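2,3-dihydroxybenzoate-AMP ligase (Mycobacterium smegmatis, PDB 5KEI) belongs to the ANL superfamily of AMP-binding enzymes, with a large N-terminal AMP-binding region and a smaller C-terminal domain. Local coordinates at residues I200-V212 / P220-Y232. Residues are numbered along the deposited sequence; the frame is centred on the assembly and turned at random.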
# COMPACT_ATOMS: atom_id res chain seq x y z
N ILE A 200 -13.61 -0.17 23.11
CA ILE A 200 -12.65 -1.11 22.56
C ILE A 200 -11.31 -0.95 23.25
O ILE A 200 -11.06 0.06 23.89
CB ILE A 200 -12.45 -0.93 21.01
CG1 ILE A 200 -11.77 0.42 20.72
CG2 ILE A 200 -13.77 -1.08 20.25
CD1 ILE A 200 -11.39 0.63 19.26
N ALA A 201 -10.44 -1.94 23.11
CA ALA A 201 -9.07 -1.77 23.57
C ALA A 201 -8.10 -2.64 22.78
O ALA A 201 -7.48 -3.56 23.35
CB ALA A 201 -8.97 -2.07 25.05
N PRO A 202 -7.94 -2.35 21.47
CA PRO A 202 -6.99 -3.09 20.63
C PRO A 202 -5.57 -2.94 21.14
O PRO A 202 -5.25 -1.97 21.84
CB PRO A 202 -7.13 -2.42 19.25
CG PRO A 202 -8.40 -1.66 19.29
CD PRO A 202 -8.59 -1.25 20.73
N ASP A 203 -4.73 -3.92 20.82
CA ASP A 203 -3.30 -3.81 21.04
C ASP A 203 -2.76 -2.83 20.01
O ASP A 203 -2.97 -3.02 18.81
CB ASP A 203 -2.65 -5.18 20.90
CG ASP A 203 -1.20 -5.19 21.26
OD1 ASP A 203 -0.61 -4.10 21.42
OD2 ASP A 203 -0.64 -6.30 21.35
N PRO A 204 -2.10 -1.75 20.46
CA PRO A 204 -1.61 -0.76 19.49
C PRO A 204 -0.49 -1.31 18.60
O PRO A 204 -0.24 -0.78 17.50
CB PRO A 204 -1.13 0.40 20.39
CG PRO A 204 -0.87 -0.22 21.70
CD PRO A 204 -1.91 -1.29 21.84
N ALA A 205 0.15 -2.38 19.04
CA ALA A 205 1.12 -3.08 18.22
C ALA A 205 0.47 -4.18 17.35
O ALA A 205 1.17 -4.95 16.70
CB ALA A 205 2.22 -3.67 19.08
N ALA A 206 -0.86 -4.24 17.34
CA ALA A 206 -1.64 -5.11 16.45
C ALA A 206 -2.13 -4.28 15.27
O ALA A 206 -2.12 -3.05 15.35
CB ALA A 206 -2.83 -5.74 17.21
N PRO A 207 -2.57 -4.94 14.16
CA PRO A 207 -3.07 -4.24 12.98
C PRO A 207 -4.19 -3.25 13.26
O PRO A 207 -5.15 -3.60 13.92
CB PRO A 207 -3.58 -5.38 12.09
CG PRO A 207 -2.72 -6.52 12.43
CD PRO A 207 -2.44 -6.40 13.90
N ALA A 208 -4.06 -2.03 12.74
CA ALA A 208 -5.13 -1.06 12.81
C ALA A 208 -5.97 -1.16 11.55
O ALA A 208 -7.19 -1.10 11.62
CB ALA A 208 -4.57 0.35 12.96
N LEU A 209 -5.29 -1.30 10.40
CA LEU A 209 -5.98 -1.46 9.12
C LEU A 209 -5.15 -2.32 8.17
O LEU A 209 -3.98 -2.60 8.45
CB LEU A 209 -6.27 -0.09 8.47
CG LEU A 209 -5.15 0.97 8.35
CD1 LEU A 209 -4.07 0.57 7.35
CD2 LEU A 209 -5.72 2.31 7.94
N LEU A 210 -5.74 -2.75 7.05
CA LEU A 210 -4.95 -3.45 6.02
C LEU A 210 -4.88 -2.59 4.75
O LEU A 210 -5.89 -2.13 4.21
CB LEU A 210 -5.55 -4.83 5.71
CG LEU A 210 -5.83 -5.74 6.92
CD1 LEU A 210 -6.56 -7.03 6.54
CD2 LEU A 210 -4.57 -6.08 7.70
N LEU A 211 -3.66 -2.36 4.27
CA LEU A 211 -3.50 -1.71 2.97
C LEU A 211 -3.42 -2.78 1.89
O LEU A 211 -3.17 -3.95 2.18
CB LEU A 211 -2.26 -0.82 2.94
CG LEU A 211 -2.15 0.32 3.96
CD1 LEU A 211 -0.74 0.86 3.98
CD2 LEU A 211 -3.12 1.44 3.61
N VAL A 212 -3.64 -2.36 0.66
CA VAL A 212 -3.47 -3.21 -0.51
C VAL A 212 -2.10 -2.97 -1.15
O VAL A 212 -1.62 -1.85 -1.22
CB VAL A 212 -4.60 -2.98 -1.53
CG1 VAL A 212 -4.35 -3.76 -2.80
CG2 VAL A 212 -5.94 -3.38 -0.93
N PRO A 220 -3.08 -9.88 -5.56
CA PRO A 220 -2.69 -8.75 -4.71
C PRO A 220 -2.65 -9.20 -3.24
O PRO A 220 -3.35 -10.13 -2.85
CB PRO A 220 -3.80 -7.71 -4.95
CG PRO A 220 -4.41 -8.09 -6.25
CD PRO A 220 -4.32 -9.60 -6.30
N LYS A 221 -1.81 -8.55 -2.45
CA LYS A 221 -1.65 -8.96 -1.06
C LYS A 221 -2.18 -7.88 -0.12
O LYS A 221 -2.38 -6.73 -0.54
CB LYS A 221 -0.18 -9.28 -0.77
CG LYS A 221 0.30 -10.53 -1.50
CD LYS A 221 1.82 -10.59 -1.62
CE LYS A 221 2.25 -10.55 -3.09
NZ LYS A 221 3.73 -10.67 -3.24
N LEU A 222 -2.44 -8.26 1.12
CA LEU A 222 -2.86 -7.32 2.14
C LEU A 222 -1.72 -7.04 3.12
O LEU A 222 -1.01 -7.95 3.57
CB LEU A 222 -4.11 -7.82 2.89
CG LEU A 222 -5.34 -8.04 2.02
CD1 LEU A 222 -6.50 -8.64 2.81
CD2 LEU A 222 -5.75 -6.75 1.32
N ILE A 223 -1.54 -5.77 3.43
CA ILE A 223 -0.44 -5.32 4.25
C ILE A 223 -0.97 -4.81 5.57
O ILE A 223 -1.72 -3.82 5.60
CB ILE A 223 0.36 -4.20 3.53
CG1 ILE A 223 1.01 -4.76 2.26
CG2 ILE A 223 1.39 -3.60 4.44
CD1 ILE A 223 1.40 -3.71 1.24
N PRO A 224 -0.58 -5.47 6.68
CA PRO A 224 -1.08 -5.00 7.98
C PRO A 224 -0.24 -3.84 8.51
O PRO A 224 1.00 -3.92 8.56
CB PRO A 224 -0.97 -6.24 8.86
CG PRO A 224 0.19 -6.99 8.29
CD PRO A 224 0.24 -6.68 6.80
N ARG A 225 -0.89 -2.75 8.85
CA ARG A 225 -0.16 -1.66 9.47
C ARG A 225 -0.70 -1.55 10.88
O ARG A 225 -1.91 -1.51 11.10
CB ARG A 225 -0.32 -0.35 8.69
CG ARG A 225 -0.01 -0.46 7.18
CD ARG A 225 1.49 -0.62 6.87
NE ARG A 225 2.26 0.43 7.53
CZ ARG A 225 2.82 1.48 6.93
NH1 ARG A 225 2.74 1.64 5.61
NH2 ARG A 225 3.48 2.36 7.66
N THR A 226 0.21 -1.57 11.84
CA THR A 226 -0.21 -1.49 13.23
C THR A 226 -0.55 -0.05 13.58
O THR A 226 -0.19 0.88 12.85
CB THR A 226 0.88 -2.00 14.15
OG1 THR A 226 2.01 -1.12 14.07
CG2 THR A 226 1.29 -3.38 13.73
N HIS A 227 -1.27 0.12 14.69
CA HIS A 227 -1.57 1.45 15.22
C HIS A 227 -0.26 2.21 15.43
O HIS A 227 -0.12 3.37 15.02
CB HIS A 227 -2.35 1.38 16.54
CG HIS A 227 -3.70 0.75 16.41
ND1 HIS A 227 -4.85 1.49 16.17
CD2 HIS A 227 -4.11 -0.53 16.55
CE1 HIS A 227 -5.89 0.68 16.13
NE2 HIS A 227 -5.47 -0.55 16.36
N GLN A 228 0.69 1.53 16.07
CA GLN A 228 1.97 2.13 16.41
C GLN A 228 2.65 2.72 15.17
O GLN A 228 3.10 3.88 15.18
CB GLN A 228 2.90 1.10 17.07
CG GLN A 228 2.48 0.60 18.48
CD GLN A 228 2.83 1.59 19.61
OE1 GLN A 228 2.88 2.79 19.40
NE2 GLN A 228 3.09 1.06 20.82
N ASP A 229 2.71 1.94 14.08
CA ASP A 229 3.60 2.34 13.01
C ASP A 229 2.89 3.28 12.05
O ASP A 229 3.53 4.11 11.42
CB ASP A 229 4.20 1.15 12.25
CG ASP A 229 3.20 0.40 11.39
OD1 ASP A 229 2.56 -0.53 11.88
OD2 ASP A 229 3.01 0.81 10.23
N TYR A 230 1.56 3.19 12.00
CA TYR A 230 0.81 4.02 11.05
C TYR A 230 0.65 5.44 11.61
O TYR A 230 0.72 6.42 10.86
CB TYR A 230 -0.55 3.36 10.71
CG TYR A 230 -0.93 3.71 9.28
CD1 TYR A 230 -0.05 3.37 8.26
CD2 TYR A 230 -2.16 4.25 8.92
CE1 TYR A 230 -0.30 3.61 6.95
CE2 TYR A 230 -2.45 4.49 7.54
CZ TYR A 230 -1.49 4.17 6.57
OH TYR A 230 -1.65 4.36 5.21
N VAL A 231 0.48 5.57 12.92
CA VAL A 231 0.45 6.89 13.54
C VAL A 231 1.83 7.53 13.40
O VAL A 231 1.96 8.69 13.00
CB VAL A 231 0.04 6.83 15.00
CG1 VAL A 231 0.18 8.21 15.69
CG2 VAL A 231 -1.40 6.31 15.10
N TYR A 232 2.87 6.76 13.69
CA TYR A 232 4.22 7.24 13.42
C TYR A 232 4.48 7.63 11.95
O TYR A 232 5.11 8.65 11.69
CB TYR A 232 5.27 6.20 13.86
CG TYR A 232 6.72 6.58 13.52
CD1 TYR A 232 7.26 7.80 13.92
CD2 TYR A 232 7.51 5.74 12.74
CE1 TYR A 232 8.58 8.17 13.58
CE2 TYR A 232 8.81 6.09 12.40
CZ TYR A 232 9.34 7.31 12.82
OH TYR A 232 10.64 7.65 12.48
O HOH W 1 -7.35 -2.99 15.83
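Strands 207-212 and 222-226 form a beta hairpin whose second strand is the outermost of a mixed sheet and whose first also pairs with strand 121-124. Two backbone hydrogen bonds join Leu-211 and Ile-223, Ile-223 N to Leu-211 O being 2.7 Å. Nearer helix 227-240 a classic bulge sets Ala-208 and Leu-209 against Arg-225, whose O accepts from Ala-208 N at 2.8 Å and only weakly from Leu-209 N. The methyl of Ala-208 lies over His-227: CB sits 3.4 Å from the ring centroid, almost on the normal, a CH-pi contact. NE2 shares a water with Pro-207 O, while ND1 is hydrogen-bonded to Leu-47 N. Gln-228 N donates to Pro-204 O (2.9 Å).

On the face carrying Leu-209 and Leu-211, Leu-211 CD1 reaches Arg-225 CG at 3.5 Å. Arg-225, bent at chi2 and chi3, directs NE and NH2 to Asp-229 OD2 in the guanidinium plane, a side-on salt bridge, with Tyr-230 CD1 over one face. With CG between backbone N and carbonyl carbon (chi1 49°) and chi2 at 69°, Leu-209 sets CD2 4.0 Å from Tyr-230 CE2. Thr-226 and Asp-229 form a capping box; the whole is a bulged antiparallel hairpin running directly into an N-capped helix.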